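Local coordinates for protein beta-lactamase (Serratia marcescens, PDB 5GWA) that probably hydrolyses the beta-lactam ring of antibiotics as a class A extended-spectrum serine beta-lactamase, and is captured here with the inhibitor avibactam, at residues T4-L15 and N32-K40; G23-D31 and P164-Y175. All coordinates share one frame; numbering follows the deposited sequence.

Both contacts press a helix against the five-stranded antiparallel sheet, on opposite faces. Contact 1 sets helix 4-15 against the edge strand 34-37, about 20 Å from the centre of the chain; contact 2 sets helix 164-175 against strand 21-28, one strand further in and about 12 Å from that centre. The two strands are neighbours, joined by backbone hydrogen bonds such as L35 to V26. Each contact has an apolar core and one lysine bonded to a strand carbonyl. In contact 1 that lysine also binds water at the sheet's edge, whereas K172 in contact 2 lies across apolar side chains. One sodium ion bridges E39 and D165.

Contact 1. Residues T4-L15 and N32-K40; sequences TDSLKNSIEKYL and NFKLNVNEK. With NA (sodium ion), chain K.
F33 leads into the strand and meets the start of the helix with the rim of its ring: T4 OG1 lies near the ring plane, 3.5 Å from F33 CE1, and L7 CD2 comes in at the same rim, 3.9 Å from F33 CZ. At K34 it is the backbone that takes part, its carbonyl O resting against the methyl of T4. L35 carries the middle of the contact. With CG anti to the backbone N (chi1 -174°), its two methyls reach into the helix surface, CD1 packing on L7 CD2 at 3.7 Å and CD2 on I11 CD1 at 4.1 Å. N36 contributes its carbonyl: the extended chain of K8 reaches the edge of the strand and places NZ 2.6 Å from N36 O, almost in line with the C=O (163°). Water 1 and water 2 take two further hydrogen bonds from this ammonium, which makes three acceptors round K8 NZ; water 1 also accepts from N36 N. V37 turns back to the helix, with K8 CG and I11 CG2 beside its CG2, while its CG1 meets L15 CD1 tip to tip at 4.1 Å. Past the strand, E39 OE1 receives a hydrogen bond from water 2 at 2.5 Å, linking it indirectly to K8, and E39 O binds a sodium ion shared with D165. The axes differ by only 26°, so the helix runs nearly along the edge strand. This is the N-terminal helix of the class A beta-lactamase fold, lying on the outer face of the sheet in the alpha/beta domain beside the C-terminal helix 257-276.

Contact 2. Residues G23-D31 and P164-Y175; sequences GVAVLGIED and PDATVQLLKKFY. With NA (sodium ion), chain R; NA (sodium ion), chain K.
K172 lies along I29 and ends on the backbone of G28. Its CB and CG both pack on I29 CD1, the CB at 3.9 Å, as the two chains run antiparallel. Next, CD sits 3.9 Å from L27 CD2, where the leucine lies athwart the lysine, and already comes near G28 O. CE lies between G28 O and I29 O, 3.4 Å from the former, and NZ finishes 2.8 Å from G28 O, approaching at a C=O...N angle of 163°. The reach depends on a chain extended throughout, starting with CG anti to the backbone N (chi1 178°). Further back along the helix the fit is closer. A25 CB nestles into the first turn, 3.3 Å from P164 O, and V168 CG2 rests 3.7 Å from A25 CB while also touching L27 CB. At the other end I29 CG2 meets Y175 CD2 at 4.0 Å. D165 points its carboxylate out of this apolar seam: OD1 is hydrogen-bonded to T163 OG1 and binds a sodium ion together with E39 O. E30 OE1 holds a second sodium with H243 O beyond the strand. The small strand residue A25 thus lets the helix start come close, and longer side chains bridge the wider end. The chemistry implies a mostly apolar seam, in which the methylenes of K172 shield L27 and I29 while its ammonium donates a hydrogen bond to G28 O, whose carbonyl dipole probably stabilises the charge; the D31 carboxylate, 6.5 Å from K172 NZ at OD1 and hydrogen-bonded there to F33 N, could add only a mild pull.

Contact 1. Residues T4-L15 and N32-K40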
loop_
_atom_site.group_PDB
_atom_site.type_symbol
_atom_site.label_atom_id
_atom_site.label_comp_id
_atom_site.label_asym_id
_atom_site.label_seq_id
_atom_site.Cartn_x
_atom_site.Cartn_y
_atom_site.Cartn_z
ATOM N N THR A 4 33.452 -17.115 16.412
ATOM C CA THR A 4 32.802 -15.941 15.822
ATOM C C THR A 4 33.369 -15.608 14.445
ATOM O O THR A 4 32.635 -15.201 13.531
ATOM C CB THR A 4 32.970 -14.703 16.712
ATOM O OG1 THR A 4 32.467 -14.986 18.024
ATOM C CG2 THR A 4 32.217 -13.508 16.121
ATOM N N ASP A 5 34.685 -15.737 14.302
ATOM C CA ASP A 5 35.299 -15.562 12.994
ATOM C C ASP A 5 34.815 -16.607 11.997
ATOM O O ASP A 5 34.614 -16.303 10.818
ATOM C CB ASP A 5 36.820 -15.597 13.104
ATOM C CG ASP A 5 37.396 -14.248 13.451
ATOM O OD1 ASP A 5 37.468 -13.384 12.549
ATOM O OD2 ASP A 5 37.715 -14.030 14.637
ATOM N N SER A 6 34.605 -17.829 12.474
ATOM C CA SER A 6 34.115 -18.907 11.629
ATOM C C SER A 6 32.681 -18.666 11.130
ATOM O O SER A 6 32.365 -18.906 9.966
ATOM C CB SER A 6 34.169 -20.222 12.400
ATOM O OG SER A 6 33.886 -21.302 11.538
ATOM N N LEU A 7 31.821 -18.224 12.034
ATOM C CA LEU A 7 30.451 -17.829 11.683
ATOM C C LEU A 7 30.451 -16.715 10.641
ATOM O O LEU A 7 29.764 -16.795 9.622
ATOM C CB LEU A 7 29.717 -17.371 12.946
ATOM C CG LEU A 7 28.340 -16.728 12.753
ATOM C CD1 LEU A 7 27.365 -17.670 12.052
ATOM C CD2 LEU A 7 27.795 -16.258 14.088
ATOM N N LYS A 8 31.268 -15.703 10.861
ATOM C CA LYS A 8 31.445 -14.668 9.867
ATOM C C LYS A 8 31.839 -15.213 8.483
ATOM O O LYS A 8 31.319 -14.781 7.459
ATOM C CB LYS A 8 32.466 -13.660 10.359
ATOM C CG LYS A 8 32.541 -12.422 9.514
ATOM C CD LYS A 8 33.248 -11.318 10.256
ATOM C CE LYS A 8 33.662 -10.231 9.294
ATOM N NZ LYS A 8 33.730 -8.911 9.978
ATOM N N ASN A 9 32.830 -16.107 8.447
ATOM C CA ASN A 9 33.283 -16.674 7.181
ATOM C C ASN A 9 32.165 -17.479 6.512
ATOM O O ASN A 9 32.003 -17.422 5.296
ATOM C CB ASN A 9 34.530 -17.555 7.389
ATOM C CG ASN A 9 35.698 -16.794 8.015
ATOM O OD1 ASN A 9 35.910 -15.609 7.758
ATOM N ND2 ASN A 9 36.465 -17.488 8.850
ATOM N N SER A 10 31.338 -18.147 7.307
ATOM C CA SER A 10 30.215 -18.890 6.756
ATOM C C SER A 10 29.204 -17.960 6.097
ATOM O O SER A 10 28.619 -18.266 5.051
ATOM C CB SER A 10 29.518 -19.667 7.860
ATOM O OG SER A 10 28.441 -20.414 7.327
ATOM N N ILE A 11 28.963 -16.829 6.744
ATOM C CA ILE A 11 27.973 -15.888 6.229
ATOM C C ILE A 11 28.491 -15.238 4.938
ATOM O O ILE A 11 27.788 -15.142 3.927
ATOM C CB ILE A 11 27.653 -14.808 7.292
ATOM C CG1 ILE A 11 26.823 -15.408 8.426
ATOM C CG2 ILE A 11 26.938 -13.620 6.658
ATOM C CD1 ILE A 11 26.676 -14.503 9.634
ATOM N N GLU A 12 29.777 -14.897 4.940
ATOM C CA GLU A 12 30.428 -14.327 3.768
ATOM C C GLU A 12 30.405 -15.303 2.584
ATOM O O GLU A 12 30.081 -14.915 1.468
ATOM C CB GLU A 12 31.860 -13.886 4.131
ATOM C CG GLU A 12 31.869 -12.610 4.973
ATOM C CD GLU A 12 33.252 -12.142 5.390
ATOM O OE1 GLU A 12 34.194 -12.931 5.273
ATOM O OE2 GLU A 12 33.380 -11.014 5.924
ATOM N N LYS A 13 30.547 -16.590 2.873
ATOM C CA LYS A 13 30.543 -17.594 1.811
ATOM C C LYS A 13 29.149 -17.771 1.229
ATOM O O LYS A 13 28.977 -17.861 0.011
ATOM C CB LYS A 13 31.078 -18.923 2.340
ATOM C CG LYS A 13 31.156 -20.019 1.287
ATOM C CD LYS A 13 31.920 -21.235 1.796
ATOM C CE LYS A 13 31.859 -22.385 0.804
ATOM N NZ LYS A 13 32.192 -23.681 1.457
ATOM N N TYR A 14 28.151 -17.774 2.109
ATOM C CA TYR A 14 26.736 -17.774 1.698
ATOM C C TYR A 14 26.394 -16.615 0.754
ATOM O O TYR A 14 25.654 -16.753 -0.229
ATOM C CB TYR A 14 25.855 -17.742 2.961
ATOM C CG TYR A 14 24.361 -17.651 2.665
ATOM C CD1 TYR A 14 23.679 -18.711 2.097
ATOM C CD2 TYR A 14 23.676 -16.460 2.821
ATOM C CE1 TYR A 14 22.345 -18.612 1.767
ATOM C CE2 TYR A 14 22.341 -16.365 2.538
ATOM C CZ TYR A 14 21.681 -17.434 1.991
ATOM O OH TYR A 14 20.364 -17.336 1.648
ATOM N N LEU A 15 26.969 -15.463 1.037
ATOM C CA LEU A 15 26.666 -14.260 0.318
ATOM C C LEU A 15 27.377 -14.150 -1.036
ATOM O O LEU A 15 26.976 -13.359 -1.881
ATOM C CB LEU A 15 27.051 -13.064 1.185
ATOM C CG LEU A 15 26.095 -12.706 2.303
ATOM C CD1 LEU A 15 26.692 -11.527 3.081
ATOM C CD2 LEU A 15 24.708 -12.389 1.771
ATOM N N ASN A 32 29.255 -10.194 25.243
ATOM C CA ASN A 32 30.083 -9.336 24.400
ATOM C C ASN A 32 30.131 -9.725 22.931
ATOM O O ASN A 32 30.995 -9.246 22.182
ATOM C CB ASN A 32 31.500 -9.307 24.959
ATOM C CG ASN A 32 31.524 -8.851 26.398
ATOM O OD1 ASN A 32 31.186 -7.701 26.694
ATOM N ND2 ASN A 32 31.806 -9.777 27.312
ATOM N N PHE A 33 29.229 -10.605 22.525
ATOM C CA PHE A 33 29.215 -11.118 21.175
ATOM C C PHE A 33 28.971 -9.999 20.181
ATOM O O PHE A 33 28.137 -9.123 20.416
ATOM C CB PHE A 33 28.144 -12.170 20.997
ATOM C CG PHE A 33 28.102 -12.740 19.615
ATOM C CD1 PHE A 33 29.099 -13.615 19.187
ATOM C CD2 PHE A 33 27.133 -12.337 18.707
ATOM C CE1 PHE A 33 29.078 -14.139 17.916
ATOM C CE2 PHE A 33 27.105 -12.867 17.429
ATOM C CZ PHE A 33 28.083 -13.770 17.034
ATOM N N LYS A 34 29.765 -9.993 19.114
ATOM C CA LYS A 34 29.689 -8.928 18.119
ATOM C C LYS A 34 30.109 -9.482 16.766
ATOM O O LYS A 34 31.139 -10.162 16.679
ATOM C CB LYS A 34 30.569 -7.756 18.546
ATOM C CG LYS A 34 30.763 -6.687 17.485
ATOM C CD LYS A 34 31.511 -5.487 18.058
ATOM C CE LYS A 34 32.659 -5.082 17.158
ATOM N NZ LYS A 34 33.481 -4.026 17.810
ATOM N N LEU A 35 29.290 -9.256 15.724
ATOM C CA LEU A 35 29.614 -9.677 14.375
ATOM C C LEU A 35 29.120 -8.626 13.398
ATOM O O LEU A 35 27.968 -8.198 13.501
ATOM C CB LEU A 35 28.945 -11.019 14.082
ATOM C CG LEU A 35 29.313 -11.658 12.744
ATOM C CD1 LEU A 35 29.483 -13.159 12.937
ATOM C CD2 LEU A 35 28.269 -11.367 11.684
ATOM N N ASN A 36 29.977 -8.220 12.457
ATOM C CA ASN A 36 29.633 -7.242 11.427
ATOM C C ASN A 36 30.052 -7.784 10.074
ATOM O O ASN A 36 31.141 -8.364 9.948
ATOM C CB ASN A 36 30.367 -5.941 11.674
ATOM C CG ASN A 36 29.889 -5.208 12.903
ATOM O OD1 ASN A 36 28.694 -5.113 13.180
ATOM N ND2 ASN A 36 30.834 -4.717 13.680
ATOM N N VAL A 37 29.210 -7.607 9.061
ATOM C CA VAL A 37 29.519 -7.938 7.679
ATOM C C VAL A 37 29.103 -6.776 6.781
ATOM O O VAL A 37 27.969 -6.309 6.860
ATOM C CB VAL A 37 28.808 -9.222 7.217
ATOM C CG1 VAL A 37 29.111 -9.510 5.755
ATOM C CG2 VAL A 37 29.204 -10.381 8.115
ATOM N N ASN A 38 30.018 -6.285 5.945
ATOM C CA ASN A 38 29.733 -5.217 5.004
ATOM C C ASN A 38 29.158 -3.990 5.711
ATOM O O ASN A 38 28.342 -3.271 5.151
ATOM C CB ASN A 38 28.830 -5.701 3.885
ATOM C CG ASN A 38 29.439 -6.827 3.101
ATOM O OD1 ASN A 38 30.644 -6.861 2.869
ATOM N ND2 ASN A 38 28.608 -7.788 2.696
ATOM N N GLU A 39 29.664 -3.704 6.903
ATOM C CA GLU A 39 29.021 -2.742 7.788
ATOM C C GLU A 39 29.346 -1.283 7.535
ATOM O O GLU A 39 28.739 -0.412 8.160
ATOM C CB GLU A 39 29.262 -3.083 9.264
ATOM C CG GLU A 39 30.650 -2.707 9.782
ATOM C CD GLU A 39 31.774 -3.663 9.413
ATOM O OE1 GLU A 39 31.591 -4.678 8.692
ATOM O OE2 GLU A 39 32.900 -3.352 9.894
ATOM N N LYS A 40 30.351 -1.010 6.703
ATOM C CA LYS A 40 30.755 0.371 6.486
ATOM C C LYS A 40 29.948 1.035 5.360
ATOM O O LYS A 40 30.094 2.227 5.122
ATOM C CB LYS A 40 32.268 0.428 6.258
ATOM C CG LYS A 40 33.071 0.085 7.512
ATOM C CD LYS A 40 34.421 0.775 7.544
ATOM C CE LYS A 40 35.161 0.466 8.831
ATOM N NZ LYS A 40 34.687 1.380 9.910
HETATM NA NA NA K . 29.953 0.912 10.316
HETATM O O HOH W 1 32.821 -8.886 12.950
HETATM O O HOH W 2 33.532 -6.326 8.602
HETATM O O HOH W 3 32.531 0.511 11.142
HETATM O O HOH W 4 31.281 3.153 9.626
#

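Contact 2. Residues G23-D31 and P164-Y175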
loop_
_atom_site.group_PDB
_atom_site.type_symbol
_atom_site.label_atom_id
_atom_site.label_comp_id
_atom_site.label_asym_id
_atom_site.label_seq_id
_atom_site.Cartn_x
_atom_site.Cartn_y
_atom_site.Cartn_z
ATOM N N GLY A 23 24.184 -6.066 4.226
ATOM C CA GLY A 23 24.807 -5.609 5.462
ATOM C C GLY A 23 24.265 -6.362 6.643
ATOM O O GLY A 23 23.052 -6.547 6.748
ATOM N N VAL A 24 25.152 -6.812 7.506
ATOM C CA VAL A 24 24.756 -7.621 8.661
ATOM C C VAL A 24 25.413 -7.074 9.923
ATOM O O VAL A 24 26.607 -6.824 9.930
ATOM C CB VAL A 24 25.200 -9.073 8.523
ATOM C CG1 VAL A 24 24.730 -9.872 9.734
ATOM C CG2 VAL A 24 24.661 -9.671 7.241
ATOM N N ALA A 25 24.661 -6.939 11.020
ATOM C CA ALA A 25 25.281 -6.728 12.324
ATOM C C ALA A 25 24.532 -7.520 13.367
ATOM O O ALA A 25 23.301 -7.667 13.297
ATOM C CB ALA A 25 25.323 -5.278 12.721
ATOM N N VAL A 26 25.293 -7.983 14.355
ATOM C CA VAL A 26 24.772 -8.727 15.491
ATOM C C VAL A 26 25.488 -8.203 16.725
ATOM O O VAL A 26 26.705 -7.984 16.697
ATOM C CB VAL A 26 25.044 -10.244 15.378
ATOM C CG1 VAL A 26 24.328 -10.993 16.507
ATOM C CG2 VAL A 26 24.611 -10.799 14.046
ATOM N N LEU A 27 24.735 -8.003 17.799
ATOM C CA LEU A 27 25.300 -7.634 19.095
ATOM C C LEU A 27 24.578 -8.415 20.180
ATOM O O LEU A 27 23.348 -8.321 20.328
ATOM C CB LEU A 27 25.110 -6.141 19.303
ATOM C CG LEU A 27 25.980 -5.287 20.193
ATOM C CD1 LEU A 27 27.465 -5.608 19.927
ATOM C CD2 LEU A 27 25.690 -3.819 19.885
ATOM N N GLY A 28 25.333 -9.113 21.028
ATOM C CA GLY A 28 24.704 -9.715 22.198
ATOM C C GLY A 28 24.169 -8.651 23.139
ATOM O O GLY A 28 24.761 -7.604 23.303
ATOM N N ILE A 29 23.057 -8.947 23.826
ATOM C CA ILE A 29 22.493 -7.994 24.748
ATOM C C ILE A 29 23.180 -8.071 26.098
ATOM O O ILE A 29 23.587 -7.062 26.673
ATOM C CB ILE A 29 20.974 -8.175 24.923
ATOM C CG1 ILE A 29 20.226 -7.929 23.603
ATOM C CG2 ILE A 29 20.448 -7.199 25.941
ATOM C CD1 ILE A 29 20.515 -6.578 22.993
ATOM N N GLU A 30 23.341 -9.297 26.573
ATOM C CA GLU A 30 23.902 -9.523 27.906
ATOM C C GLU A 30 25.396 -9.827 27.849
ATOM O O GLU A 30 26.111 -9.509 28.789
ATOM C CB GLU A 30 23.138 -10.642 28.604
ATOM C CG GLU A 30 21.651 -10.331 28.854
ATOM C CD GLU A 30 20.737 -10.704 27.687
ATOM O OE1 GLU A 30 21.213 -11.363 26.739
ATOM O OE2 GLU A 30 19.539 -10.439 27.818
ATOM N N ASP A 31 25.884 -10.335 26.734
ATOM C CA ASP A 31 27.308 -10.705 26.646
ATOM C C ASP A 31 27.995 -9.877 25.552
ATOM O O ASP A 31 27.404 -8.927 25.035
ATOM C CB ASP A 31 27.459 -12.211 26.432
ATOM C CG ASP A 31 27.099 -12.651 25.038
ATOM O OD1 ASP A 31 26.997 -11.792 24.132
ATOM O OD2 ASP A 31 26.930 -13.869 24.845
ATOM N N PRO A 164 24.733 -1.034 9.559
ATOM C CA PRO A 164 24.008 -2.083 10.315
ATOM C C PRO A 164 24.400 -2.137 11.787
ATOM O O PRO A 164 23.579 -2.490 12.641
ATOM C CB PRO A 164 24.364 -3.379 9.614
ATOM C CG PRO A 164 25.150 -3.023 8.403
ATOM C CD PRO A 164 25.555 -1.572 8.474
ATOM N N ASP A 165 25.665 -1.845 12.090
ATOM C CA ASP A 165 26.121 -1.793 13.464
ATOM C C ASP A 165 25.491 -0.659 14.249
ATOM O O ASP A 165 25.108 -0.876 15.390
ATOM C CB ASP A 165 27.650 -1.819 13.571
ATOM C CG ASP A 165 28.331 -0.724 12.787
ATOM O OD1 ASP A 165 27.962 -0.411 11.644
ATOM O OD2 ASP A 165 29.316 -0.165 13.317
ATOM N N ALA A 166 25.199 0.467 13.599
ATOM C CA ALA A 166 24.430 1.515 14.286
ATOM C C ALA A 166 23.099 0.925 14.766
ATOM O O ALA A 166 22.630 1.208 15.882
ATOM C CB ALA A 166 24.190 2.698 13.397
ATOM N N THR A 167 22.428 0.198 13.886
ATOM C CA THR A 167 21.131 -0.315 14.236
ATOM C C THR A 167 21.171 -1.183 15.472
ATOM O O THR A 167 20.336 -1.023 16.367
ATOM C CB THR A 167 20.526 -1.112 13.077
ATOM O OG1 THR A 167 20.586 -0.339 11.870
ATOM C CG2 THR A 167 19.119 -1.505 13.388
ATOM N N VAL A 168 22.094 -2.140 15.524
ATOM C CA VAL A 168 22.119 -3.030 16.672
ATOM C C VAL A 168 22.619 -2.314 17.950
ATOM O O VAL A 168 22.152 -2.650 19.038
ATOM C CB VAL A 168 22.872 -4.340 16.445
ATOM C CG1 VAL A 168 22.197 -5.203 15.400
ATOM C CG2 VAL A 168 24.346 -4.093 16.126
ATOM N N GLN A 169 23.487 -1.318 17.826
ATOM C CA GLN A 169 23.828 -0.450 18.970
ATOM C C GLN A 169 22.582 0.190 19.544
ATOM O O GLN A 169 22.367 0.185 20.771
ATOM C CB GLN A 169 24.845 0.599 18.561
ATOM C CG GLN A 169 26.216 0.010 18.261
ATOM C CD GLN A 169 27.064 0.907 17.383
ATOM O OE1 GLN A 169 26.853 2.122 17.323
ATOM N NE2 GLN A 169 28.063 0.321 16.733
ATOM N N LEU A 170 21.760 0.737 18.653
ATOM C CA LEU A 170 20.511 1.339 19.088
ATOM C C LEU A 170 19.565 0.329 19.692
ATOM O O LEU A 170 18.843 0.635 20.677
ATOM C CB LEU A 170 19.874 2.101 17.928
ATOM C CG LEU A 170 18.569 2.848 18.203
ATOM C CD1 LEU A 170 18.876 4.026 19.128
ATOM C CD2 LEU A 170 17.911 3.378 16.926
ATOM N N LEU A 171 19.402 -0.828 19.043
ATOM C CA LEU A 171 18.521 -1.869 19.571
ATOM C C LEU A 171 18.933 -2.333 20.965
ATOM O O LEU A 171 18.075 -2.633 21.795
ATOM C CB LEU A 171 18.473 -3.073 18.632
ATOM C CG LEU A 171 17.704 -2.849 17.339
ATOM C CD1 LEU A 171 18.097 -3.888 16.324
ATOM C CD2 LEU A 171 16.195 -2.857 17.525
ATOM N N LYS A 172 20.238 -2.379 21.223
ATOM C CA LYS A 172 20.744 -2.786 22.532
ATOM C C LYS A 172 20.502 -1.736 23.626
ATOM O O LYS A 172 19.990 -2.099 24.698
ATOM C CB LYS A 172 22.228 -3.133 22.422
ATOM C CG LYS A 172 22.879 -3.521 23.735
ATOM C CD LYS A 172 24.271 -4.054 23.494
ATOM C CE LYS A 172 24.946 -4.494 24.778
ATOM N NZ LYS A 172 26.096 -5.400 24.510
ATOM N N LYS A 173 20.701 -0.463 23.302
ATOM C CA LYS A 173 20.357 0.657 24.204
ATOM C C LYS A 173 18.887 0.556 24.551
ATOM O O LYS A 173 18.463 0.638 25.710
ATOM C CB LYS A 173 20.637 1.993 23.535
ATOM C CG LYS A 173 22.115 2.306 23.374
ATOM C CD LYS A 173 22.325 3.750 22.953
ATOM C CE LYS A 173 23.791 4.057 22.738
ATOM N NZ LYS A 173 24.386 4.483 24.040
ATOM N N PHE A 174 18.074 0.289 23.532
ATOM C CA PHE A 174 16.638 0.170 23.773
ATOM C C PHE A 174 16.308 -1.030 24.675
ATOM O O PHE A 174 15.504 -0.883 25.613
ATOM C CB PHE A 174 15.899 0.022 22.431
ATOM C CG PHE A 174 14.516 -0.536 22.552
ATOM C CD1 PHE A 174 13.514 0.201 23.133
ATOM C CD2 PHE A 174 14.201 -1.769 21.992
ATOM C CE1 PHE A 174 12.246 -0.311 23.246
ATOM C CE2 PHE A 174 12.920 -2.286 22.103
ATOM C CZ PHE A 174 11.929 -1.522 22.685
ATOM N N TYR A 175 16.845 -2.215 24.361
ATOM C CA TYR A 175 16.432 -3.441 25.044
ATOM C C TYR A 175 16.797 -3.395 26.506
ATOM O O TYR A 175 16.087 -3.964 27.347
ATOM C CB TYR A 175 17.018 -4.719 24.396
ATOM C CG TYR A 175 16.205 -5.914 24.734
ATOM C CD1 TYR A 175 15.078 -6.228 24.006
ATOM C CD2 TYR A 175 16.442 -6.643 25.898
ATOM C CE1 TYR A 175 14.248 -7.282 24.351
ATOM C CE2 TYR A 175 15.600 -7.689 26.262
ATOM C CZ TYR A 175 14.499 -8.000 25.492
ATOM O OH TYR A 175 13.594 -8.999 25.834
HETATM NA NA NA R . 23.532 -12.087 25.112
HETATM NA NA NA K . 29.953 0.912 10.316
HETATM O O HOH W 3 32.531 0.511 11.142
HETATM O O HOH W 4 31.281 3.153 9.626
#